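Local coordinates for protein beta-glucanase (Bacteroides thetaiotaomicron, PDB 6EUG) that probably hydrolyses beta-1,3-linked galactosides as a family 43 glycoside hydrolase, and here holds the sugar-like inhibitor glucoimidazole through its C-terminal catalytic domain, at residues Asp214-Asp220 with Glu263-Lys269; Met276-Gly280 with Gln320-Ile324; Thr71-Cys77 with Glu89-Val95. One frame throughout, in Å; residues are numbered along the deposited sequence.

Contact 1. Residues Asp214-Asp220 with Glu263-Lys269; sequences DMTLFVD and EAPAIFK. With GIM (glucoimidazole), chain B.
Asp214 OD2 takes two donors at once, the backbone N of Ala264 across the contact and hydroxyl O2 of the glucoimidazole. The Ala264 N to Asp214 OD2 bond is 3.0 Å long, arrives on the anti side of the carboxylate and is bent to 140° at the hydrogen. The inhibitor's O2 donates to Asp214 OD2 from 2.7 Å, so a backbone amide at the corner before strand 265-269 helps to position a ligand-binding carboxylate just ahead of strand 215-219. Ala264 has a left-handed backbone conformation that turns the chain a corner and presents its N-H to the aspartate.

Beyond this point the strands run almost parallel, at 13°, yet their backbones stand too far apart to pair, and water fills in. One molecule accepts from Asp214 N and donates to Glu263 OE1, which Ser230 OG also binds, while another accepts from Thr216 OG1 and donates to Pro265 O, 2.8 Å away. Proline suits such a sheet edge, having no N-H that needs a strand partner. Thr216 CG2 lies near Pro265 O and the proline ring. Phe218 extends its ring away from its own backbone N (chi1 -173°) and crosses Ile267 at about a right angle, with Phe218 CB 3.8 Å from Ile267 CG2. The ring's far end, CZ, reaches Lys269 CB at 3.8 Å. Lys269, fully extended, carries NZ to a weak salt bridge with Asp220 OD1 at 3.5 Å; Tyr274 OH binds both this amine and Asp220 OD2, and Asp221 adds a second salt bridge to the amine.

Each segment supplies the first strand of a four-stranded antiparallel sheet: 215-219 pairs with 225-231, and 265-270 with 273-279. These are neighbouring blades of the five-bladed propeller of family 43, while Leu217 and Val219 pack against strand 108-117 of another blade.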
loop_
_atom_site.group_PDB
_atom_site.type_symbol
_atom_site.label_atom_id
_atom_site.label_comp_id
_atom_site.label_asym_id
_atom_site.label_seq_id
_atom_site.Cartn_x
_atom_site.Cartn_y
_atom_site.Cartn_z
ATOM N N ASP A 214 -4.513 4.194 2.391
ATOM C CA ASP A 214 -3.295 3.410 2.219
ATOM C C ASP A 214 -3.670 2.056 1.552
ATOM O O ASP A 214 -4.733 1.475 1.856
ATOM C CB ASP A 214 -2.587 3.100 3.547
ATOM C CG ASP A 214 -1.892 4.293 4.174
ATOM O OD1 ASP A 214 -1.897 5.437 3.652
ATOM O OD2 ASP A 214 -1.256 4.054 5.231
ATOM N N MET A 215 -2.831 1.625 0.607
ATOM C CA MET A 215 -3.114 0.431 -0.223
ATOM C C MET A 215 -1.882 -0.271 -0.778
ATOM O O MET A 215 -0.777 0.285 -0.834
ATOM C CB MET A 215 -4.044 0.815 -1.395
ATOM C CG MET A 215 -3.547 1.934 -2.318
ATOM S SD MET A 215 -3.862 1.762 -4.093
ATOM C CE MET A 215 -2.622 0.502 -4.465
ATOM N N THR A 216 -2.104 -1.527 -1.210
ATOM C CA THR A 216 -1.161 -2.241 -2.001
ATOM C C THR A 216 -1.875 -3.214 -2.945
ATOM O O THR A 216 -3.124 -3.254 -2.994
ATOM C CB THR A 216 -0.091 -2.916 -1.137
ATOM O OG1 THR A 216 1.018 -3.323 -1.957
ATOM C CG2 THR A 216 -0.649 -4.131 -0.344
ATOM N N LEU A 217 -1.057 -3.917 -3.723
ATOM C CA LEU A 217 -1.500 -4.938 -4.707
ATOM C C LEU A 217 -0.744 -6.224 -4.519
ATOM O O LEU A 217 0.429 -6.199 -4.115
ATOM C CB LEU A 217 -1.262 -4.454 -6.154
ATOM C CG LEU A 217 -1.957 -3.174 -6.634
ATOM C CD1 LEU A 217 -1.473 -2.724 -8.032
ATOM C CD2 LEU A 217 -3.478 -3.301 -6.633
ATOM N N PHE A 218 -1.377 -7.343 -4.884
ATOM C CA PHE A 218 -0.691 -8.642 -4.876
ATOM C C PHE A 218 -1.216 -9.539 -5.984
ATOM O O PHE A 218 -2.432 -9.698 -6.104
ATOM C CB PHE A 218 -0.826 -9.377 -3.520
ATOM C CG PHE A 218 0.021 -10.637 -3.435
ATOM C CD1 PHE A 218 1.397 -10.553 -3.278
ATOM C CD2 PHE A 218 -0.545 -11.886 -3.556
ATOM C CE1 PHE A 218 2.183 -11.688 -3.227
ATOM C CE2 PHE A 218 0.236 -13.035 -3.503
ATOM C CZ PHE A 218 1.600 -12.943 -3.339
ATOM N N VAL A 219 -0.298 -10.083 -6.794
ATOM C CA VAL A 219 -0.636 -11.097 -7.809
ATOM C C VAL A 219 -0.383 -12.519 -7.247
ATOM O O VAL A 219 0.763 -12.905 -6.914
ATOM C CB VAL A 219 0.160 -10.926 -9.134
ATOM C CG1 VAL A 219 -0.274 -12.001 -10.154
ATOM C CG2 VAL A 219 -0.014 -9.541 -9.730
ATOM N N ASP A 220 -1.448 -13.281 -7.151
ATOM C CA ASP A 220 -1.382 -14.640 -6.588
ATOM C C ASP A 220 -0.925 -15.670 -7.641
ATOM O O ASP A 220 -0.759 -15.353 -8.842
ATOM C CB ASP A 220 -2.752 -14.983 -5.994
ATOM C CG ASP A 220 -2.690 -15.954 -4.813
ATOM O OD1 ASP A 220 -1.610 -16.468 -4.444
ATOM O OD2 ASP A 220 -3.787 -16.270 -4.314
ATOM N N GLU A 263 -2.612 0.072 8.796
ATOM C CA GLU A 263 -2.263 0.999 7.711
ATOM C C GLU A 263 -1.030 0.512 6.943
ATOM O O GLU A 263 -0.461 -0.516 7.285
ATOM C CB GLU A 263 -2.010 2.408 8.298
ATOM C CG GLU A 263 -3.024 2.883 9.341
ATOM C CD GLU A 263 -4.495 2.901 8.899
ATOM O OE1 GLU A 263 -4.823 3.103 7.713
ATOM O OE2 GLU A 263 -5.362 2.720 9.777
ATOM N N ALA A 264 -0.657 1.206 5.862
ATOM C CA ALA A 264 0.611 0.912 5.176
ATOM C C ALA A 264 0.870 -0.589 4.906
ATOM O O ALA A 264 1.961 -1.092 5.208
ATOM C CB ALA A 264 1.760 1.520 5.944
ATOM N N PRO A 265 -0.111 -1.277 4.314
ATOM C CA PRO A 265 0.052 -2.754 4.145
ATOM C C PRO A 265 1.157 -3.164 3.159
ATOM O O PRO A 265 1.307 -2.531 2.074
ATOM C CB PRO A 265 -1.324 -3.185 3.619
ATOM C CG PRO A 265 -1.810 -1.985 2.907
ATOM C CD PRO A 265 -1.431 -0.847 3.814
ATOM N N ALA A 266 1.898 -4.218 3.519
ATOM C CA ALA A 266 2.893 -4.870 2.676
ATOM C C ALA A 266 2.679 -6.387 2.832
ATOM O O ALA A 266 2.401 -6.882 3.927
ATOM C CB ALA A 266 4.310 -4.473 3.100
ATOM N N ILE A 267 2.744 -7.103 1.724
ATOM C CA ILE A 267 2.311 -8.522 1.657
ATOM C C ILE A 267 3.217 -9.402 0.810
ATOM O O ILE A 267 3.750 -8.940 -0.195
ATOM C CB ILE A 267 0.848 -8.635 1.172
ATOM C CG1 ILE A 267 0.311 -10.089 1.296
ATOM C CG2 ILE A 267 0.672 -8.095 -0.239
ATOM C CD1 ILE A 267 -1.208 -10.180 1.177
ATOM N N PHE A 268 3.377 -10.654 1.232
ATOM C CA PHE A 268 4.023 -11.709 0.449
ATOM C C PHE A 268 3.432 -13.078 0.755
ATOM O O PHE A 268 2.667 -13.242 1.730
ATOM C CB PHE A 268 5.571 -11.724 0.618
ATOM C CG PHE A 268 6.075 -12.216 1.957
ATOM C CD1 PHE A 268 6.063 -11.375 3.067
ATOM C CD2 PHE A 268 6.677 -13.472 2.082
ATOM C CE1 PHE A 268 6.567 -11.787 4.294
ATOM C CE2 PHE A 268 7.179 -13.908 3.329
ATOM C CZ PHE A 268 7.114 -13.049 4.435
ATOM N N LYS A 269 3.791 -14.064 -0.082
ATOM C CA LYS A 269 3.359 -15.449 0.091
ATOM C C LYS A 269 4.591 -16.337 0.032
ATOM O O LYS A 269 5.434 -16.148 -0.862
ATOM C CB LYS A 269 2.332 -15.856 -0.979
ATOM C CG LYS A 269 1.826 -17.292 -0.872
ATOM C CD LYS A 269 0.840 -17.627 -1.986
ATOM C CE LYS A 269 0.140 -18.958 -1.705
ATOM N NZ LYS A 269 -0.867 -19.368 -2.711
HETATM C C1 GIM B . -0.462 8.267 6.697
HETATM C C2 GIM B . -0.199 7.414 5.516
HETATM N N10 GIM B . -0.278 9.597 6.769
HETATM C C3 GIM B . 0.675 8.182 4.507
HETATM C C4 GIM B . 0.128 9.633 4.359
HETATM C C5 GIM B . 0.308 10.414 5.670
HETATM C C6 GIM B . -0.300 11.814 5.624
HETATM C C7 GIM B . -1.107 8.895 8.701
HETATM C C8 GIM B . -0.656 10.003 8.011
HETATM N N1 GIM B . -0.977 7.833 7.874
HETATM O O3 GIM B . 0.643 7.544 3.221
HETATM O O2 GIM B . 0.279 6.123 5.980
HETATM O O4 GIM B . -1.259 9.692 3.939
HETATM O O6 GIM B . -1.722 11.740 5.570
HETATM O O HOH W 1 -4.824 4.885 5.352
HETATM O O HOH W 2 0.913 0.254 1.408
HETATM O O HOH W 3 2.959 -2.964 -0.166
HETATM O O HOH W 4 2.823 -6.763 -2.716
#

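Contact 2. Residues Met276-Gly280 with Gln320-Ile324; sequences MITSG and QSTYI. With GIM (glucoimidazole), chain B.
Gln320 reaches past Ser279 with an extended side chain, its CG anti to the backbone N (chi1 -176°), and ends at the inhibitor. CB stands back from the opposing strand. CG comes alongside the serine, 3.8 Å from Ser279 OG, and CD stands about as far from the serine hydroxyl as from the ligand's O2. At the tip the amide divides its work. OE1 accepts from the indole NE1 of Trp340, which helps to fix the rotation of the group. NE2 donates to Ser279 OG at 3.1 Å, in the amide plane and almost straight (177°), and also to glucoimidazole O2 at 3.2 Å by a more bent bond (139°). Glutamine suits the place because one flat group offers an acceptor and two N-H donors.

Ser279 OG in turn donates a hydrogen bond to Gly280 O, 2.8 Å away, meeting a carbonyl lone pair in plane. The hydroxyl is therefore both acceptor and donor, and a second-shell residue orients the first-shell glutamine. Further along, Ile277 CD1 meets Ile324 CD1 at 4.0 Å, the two branched chains crossing at about a right angle to form an apolar patch extended by Phe335 and Phe268.

Strand 273-279 is the second of its blade and 320-327 the edge strand of the next, so the contact is an interblade seam of a five-bladed propeller, reaching the central sugar pocket of the family 43 domain.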
loop_
_atom_site.group_PDB
_atom_site.type_symbol
_atom_site.label_atom_id
_atom_site.label_comp_id
_atom_site.label_asym_id
_atom_site.label_seq_id
_atom_site.Cartn_x
_atom_site.Cartn_y
_atom_site.Cartn_z
ATOM N N MET A 276 1.388 -10.572 5.996
ATOM C CA MET A 276 1.221 -9.126 5.769
ATOM C C MET A 276 1.763 -8.334 6.971
ATOM O O MET A 276 1.503 -8.681 8.134
ATOM C CB MET A 276 -0.268 -8.806 5.543
ATOM C CG MET A 276 -0.579 -7.361 5.213
ATOM S SD MET A 276 -2.094 -7.084 4.260
ATOM C CE MET A 276 -3.369 -8.044 5.085
ATOM N N ILE A 277 2.503 -7.272 6.675
ATOM C CA ILE A 277 3.025 -6.336 7.695
ATOM C C ILE A 277 2.303 -5.013 7.526
ATOM O O ILE A 277 2.181 -4.501 6.403
ATOM C CB ILE A 277 4.576 -6.168 7.659
ATOM C CG1 ILE A 277 5.246 -7.522 7.942
ATOM C CG2 ILE A 277 5.044 -5.073 8.624
ATOM C CD1 ILE A 277 6.764 -7.551 7.819
ATOM N N THR A 278 1.867 -4.464 8.663
ATOM C CA THR A 278 1.185 -3.180 8.719
ATOM C C THR A 278 1.744 -2.297 9.825
ATOM O O THR A 278 2.462 -2.784 10.723
ATOM C CB THR A 278 -0.328 -3.392 8.926
ATOM O OG1 THR A 278 -0.546 -4.133 10.134
ATOM C CG2 THR A 278 -0.934 -4.191 7.788
ATOM N N SER A 279 1.416 -0.997 9.760
ATOM C CA SER A 279 1.638 -0.068 10.875
ATOM C C SER A 279 0.306 0.213 11.571
ATOM O O SER A 279 -0.755 -0.111 11.056
ATOM C CB SER A 279 2.226 1.293 10.368
ATOM O OG SER A 279 1.255 2.050 9.662
ATOM N N GLY A 280 0.367 0.856 12.735
ATOM C CA GLY A 280 -0.812 1.531 13.272
ATOM C C GLY A 280 -1.048 2.887 12.611
ATOM O O GLY A 280 -0.411 3.233 11.587
ATOM N N GLN A 320 8.092 3.167 8.524
ATOM C CA GLN A 320 6.739 2.682 8.254
ATOM C C GLN A 320 6.773 1.833 6.980
ATOM O O GLN A 320 7.281 2.284 5.932
ATOM C CB GLN A 320 5.760 3.855 8.095
ATOM C CG GLN A 320 4.282 3.478 7.897
ATOM C CD GLN A 320 3.363 4.668 7.647
ATOM O OE1 GLN A 320 3.776 5.675 7.014
ATOM N NE2 GLN A 320 2.069 4.533 8.045
ATOM N N SER A 321 6.280 0.598 7.063
ATOM C CA SER A 321 6.198 -0.322 5.934
ATOM C C SER A 321 5.718 0.289 4.612
ATOM O O SER A 321 4.779 1.108 4.614
ATOM C CB SER A 321 5.299 -1.511 6.340
ATOM O OG SER A 321 3.985 -1.121 6.816
ATOM N N THR A 322 6.311 -0.158 3.501
ATOM C CA THR A 322 5.774 0.153 2.143
ATOM C C THR A 322 5.642 -1.021 1.171
ATOM O O THR A 322 4.738 -1.001 0.349
ATOM C CB THR A 322 6.443 1.369 1.471
ATOM O OG1 THR A 322 5.687 1.790 0.311
ATOM C CG2 THR A 322 7.902 1.123 1.102
ATOM N N TYR A 323 6.546 -2.008 1.224
ATOM C CA TYR A 323 6.539 -3.092 0.229
ATOM C C TYR A 323 7.402 -4.262 0.694
ATOM O O TYR A 323 8.374 -4.070 1.440
ATOM C CB TYR A 323 7.090 -2.555 -1.154
ATOM C CG TYR A 323 6.779 -3.500 -2.327
ATOM C CD1 TYR A 323 5.485 -3.591 -2.837
ATOM C CD2 TYR A 323 7.780 -4.270 -2.927
ATOM C CE1 TYR A 323 5.164 -4.487 -3.857
ATOM C CE2 TYR A 323 7.479 -5.158 -3.954
ATOM C CZ TYR A 323 6.172 -5.251 -4.430
ATOM O OH TYR A 323 5.860 -6.129 -5.444
ATOM N N ILE A 324 7.069 -5.462 0.214
ATOM C CA ILE A 324 7.922 -6.626 0.388
ATOM C C ILE A 324 8.291 -7.170 -0.998
ATOM O O ILE A 324 7.415 -7.621 -1.763
ATOM C CB ILE A 324 7.330 -7.679 1.367
ATOM C CG1 ILE A 324 7.374 -7.076 2.811
ATOM C CG2 ILE A 324 8.222 -8.937 1.376
ATOM C CD1 ILE A 324 6.459 -7.709 3.806
HETATM C C1 GIM B . -0.462 8.267 6.697
HETATM C C2 GIM B . -0.199 7.414 5.516
HETATM N N10 GIM B . -0.278 9.597 6.769
HETATM C C3 GIM B . 0.675 8.182 4.507
HETATM C C4 GIM B . 0.128 9.633 4.359
HETATM C C5 GIM B . 0.308 10.414 5.670
HETATM C C6 GIM B . -0.300 11.814 5.624
HETATM C C7 GIM B . -1.107 8.895 8.701
HETATM C C8 GIM B . -0.656 10.003 8.011
HETATM N N1 GIM B . -0.977 7.833 7.874
HETATM O O3 GIM B . 0.643 7.544 3.221
HETATM O O2 GIM B . 0.279 6.123 5.980
HETATM O O4 GIM B . -1.259 9.692 3.939
HETATM O O6 GIM B . -1.722 11.740 5.570
#

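Contact 3. Residues Thr71-Cys77 with Glu89-Val95; sequences TEKGINC and EGIALAV
Ile91 lays its CD1 against the aliphatic root of Lys73, 3.7 Å from Lys73 CB, and beside the amide of Asn76, which it crosses at about a right angle. Asn76 OD1 accepts from a water that also bridges Cys77 O and Gly90 N, while Asn76 ND2 is taken by Asn44 O. On the other face of the strands Ile75 CB meets Leu93 CB at 4.2 Å, and Cys77 CB approaches the methyl of Ala92.

The two strands form an antiparallel beta hairpin, the third and fourth strands of the first propeller blade, interrupted by a classic bulge in which Ala92 and Leu93 both face Ile75. Ile75 O consequently takes the N-H of Ala92 at 2.8 Å and, weakly, that of Leu93; Ile75 N returns a nearly straight bond (174°) to Leu93 O at 2.9 Å. Gly74 sits where a CB would clash with Leu93 O; Gly74 CA instead lies 3.4 Å from Leu93 O in a CA-H...O contact. Just before it, Thr71 OG1, itself bound to His63 O, accepts from Lys73 N (an ST turn) and Gly74 N (an ST motif), shaping the entry into the strand. Val95 N closes the pairing on Lys73 O, while Ile75 and Leu93 are buried against Met109 and Met125 of the next blade.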
loop_
_atom_site.group_PDB
_atom_site.type_symbol
_atom_site.label_atom_id
_atom_site.label_comp_id
_atom_site.label_asym_id
_atom_site.label_seq_id
_atom_site.Cartn_x
_atom_site.Cartn_y
_atom_site.Cartn_z
ATOM N N THR A 71 2.294 16.416 -3.874
ATOM C CA THR A 71 3.186 16.372 -5.020
ATOM C C THR A 71 2.957 17.545 -5.965
ATOM O O THR A 71 1.792 17.963 -6.222
ATOM C CB THR A 71 3.097 15.018 -5.795
ATOM O OG1 THR A 71 4.183 14.914 -6.750
ATOM C CG2 THR A 71 1.759 14.859 -6.518
ATOM N N GLU A 72 4.067 18.025 -6.520
ATOM C CA GLU A 72 4.066 18.935 -7.657
ATOM C C GLU A 72 4.052 18.226 -9.038
ATOM O O GLU A 72 3.867 18.901 -10.092
ATOM C CB GLU A 72 5.281 19.885 -7.578
ATOM C CG GLU A 72 5.247 20.912 -6.452
ATOM C CD GLU A 72 4.486 22.191 -6.762
ATOM O OE1 GLU A 72 4.047 22.871 -5.811
ATOM O OE2 GLU A 72 4.324 22.554 -7.946
ATOM N N LYS A 73 4.301 16.900 -9.056
ATOM C CA LYS A 73 4.633 16.191 -10.286
ATOM C C LYS A 73 3.885 14.892 -10.565
ATOM O O LYS A 73 3.523 14.660 -11.728
ATOM C CB LYS A 73 6.141 15.874 -10.338
ATOM C CG LYS A 73 7.043 17.099 -10.262
ATOM C CD LYS A 73 7.032 17.956 -11.517
ATOM C CE LYS A 73 7.782 19.270 -11.267
ATOM N NZ LYS A 73 7.732 20.096 -12.500
ATOM N N GLY A 74 3.648 14.066 -9.529
ATOM C CA GLY A 74 3.034 12.721 -9.704
ATOM C C GLY A 74 3.900 11.579 -9.191
ATOM O O GLY A 74 4.484 11.664 -8.073
ATOM N N ILE A 75 3.909 10.485 -9.957
ATOM C CA ILE A 75 4.577 9.232 -9.588
ATOM C C ILE A 75 5.883 9.082 -10.381
ATOM O O ILE A 75 5.869 9.056 -11.635
ATOM C CB ILE A 75 3.645 8.032 -9.862
ATOM C CG1 ILE A 75 2.290 8.155 -9.099
ATOM C CG2 ILE A 75 4.360 6.705 -9.585
ATOM C CD1 ILE A 75 2.402 8.408 -7.589
ATOM N N ASN A 76 6.991 8.971 -9.655
ATOM C CA ASN A 76 8.360 8.894 -10.217
ATOM C C ASN A 76 8.756 7.436 -10.440
ATOM O O ASN A 76 8.201 6.545 -9.776
ATOM C CB ASN A 76 9.329 9.573 -9.210
ATOM C CG ASN A 76 10.449 10.379 -9.851
ATOM O OD1 ASN A 76 10.522 10.555 -11.071
ATOM N ND2 ASN A 76 11.314 10.933 -8.998
ATOM N N CYS A 77 9.714 7.190 -11.341
ATOM C CA CYS A 77 10.258 5.845 -11.621
ATOM C C CYS A 77 11.796 5.833 -11.761
ATOM O O CYS A 77 12.373 6.707 -12.450
ATOM C CB CYS A 77 9.657 5.314 -12.908
ATOM S SG CYS A 77 10.205 3.716 -13.528
ATOM N N GLU A 89 14.213 7.382 -14.587
ATOM C CA GLU A 89 13.414 7.191 -15.805
ATOM C C GLU A 89 12.353 8.281 -15.996
ATOM O O GLU A 89 11.617 8.258 -16.995
ATOM C CB GLU A 89 12.726 5.813 -15.799
ATOM C CG GLU A 89 13.660 4.608 -15.754
ATOM C CD GLU A 89 14.219 4.214 -17.101
ATOM O OE1 GLU A 89 13.763 4.767 -18.114
ATOM O OE2 GLU A 89 15.129 3.346 -17.161
ATOM N N GLY A 90 12.277 9.234 -15.066
ATOM C CA GLY A 90 11.290 10.311 -15.148
ATOM C C GLY A 90 9.972 9.956 -14.500
ATOM O O GLY A 90 9.820 8.872 -13.891
ATOM N N ILE A 91 9.030 10.880 -14.646
ATOM C CA ILE A 91 7.684 10.764 -14.079
ATOM C C ILE A 91 6.856 9.812 -14.940
ATOM O O ILE A 91 6.624 10.083 -16.117
ATOM C CB ILE A 91 6.996 12.141 -14.002
ATOM C CG1 ILE A 91 7.746 13.047 -12.996
ATOM C CG2 ILE A 91 5.515 11.988 -13.638
ATOM C CD1 ILE A 91 7.592 12.673 -11.523
ATOM N N ALA A 92 6.447 8.692 -14.345
ATOM C CA ALA A 92 5.700 7.606 -15.011
ATOM C C ALA A 92 4.215 7.936 -15.118
ATOM O O ALA A 92 3.578 7.607 -16.113
ATOM C CB ALA A 92 5.862 6.292 -14.234
ATOM N N LEU A 93 3.637 8.531 -14.066
ATOM C CA LEU A 93 2.230 9.028 -14.122
ATOM C C LEU A 93 2.233 10.463 -13.623
ATOM O O LEU A 93 2.410 10.724 -12.424
ATOM C CB LEU A 93 1.248 8.217 -13.273
ATOM C CG LEU A 93 -0.235 8.685 -13.318
ATOM C CD1 LEU A 93 -0.903 8.484 -14.674
ATOM C CD2 LEU A 93 -1.034 7.934 -12.255
ATOM N N ALA A 94 2.049 11.382 -14.569
ATOM C CA ALA A 94 2.066 12.821 -14.289
ATOM C C ALA A 94 0.704 13.376 -13.854
ATOM O O ALA A 94 -0.350 12.960 -14.364
ATOM C CB ALA A 94 2.505 13.554 -15.551
ATOM N N VAL A 95 0.723 14.395 -12.991
ATOM C CA VAL A 95 -0.491 15.184 -12.763
ATOM C C VAL A 95 -0.937 15.804 -14.082
ATOM O O VAL A 95 -0.111 16.123 -14.927
ATOM C CB VAL A 95 -0.298 16.295 -11.693
ATOM C CG1 VAL A 95 -0.072 15.686 -10.306
ATOM C CG2 VAL A 95 0.849 17.234 -12.014
HETATM O O HOH W 5 12.907 9.405 -12.070
#

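Along the chain contact 3 comes first, then contact 1, then contact 2, each closing before the next opens. Contacts 1 and 2 have centres 8 Å apart and touch: strands 265-270 and 273-279 are neighbours in one sheet, paired through Ala266 and Ile277, and Ser321 OG of contact 2 bonds to Ala264 O of contact 1. Both reach the glucoimidazole, so two successive interblade seams converge on the one bound inhibitor at the centre of the propeller. Contact 3, its centre about 22 Å from that of contact 1 and 23 Å from that of contact 2, lies within a single blade further out, with the Ile75 side chain still about 11 Å from the inhibitor.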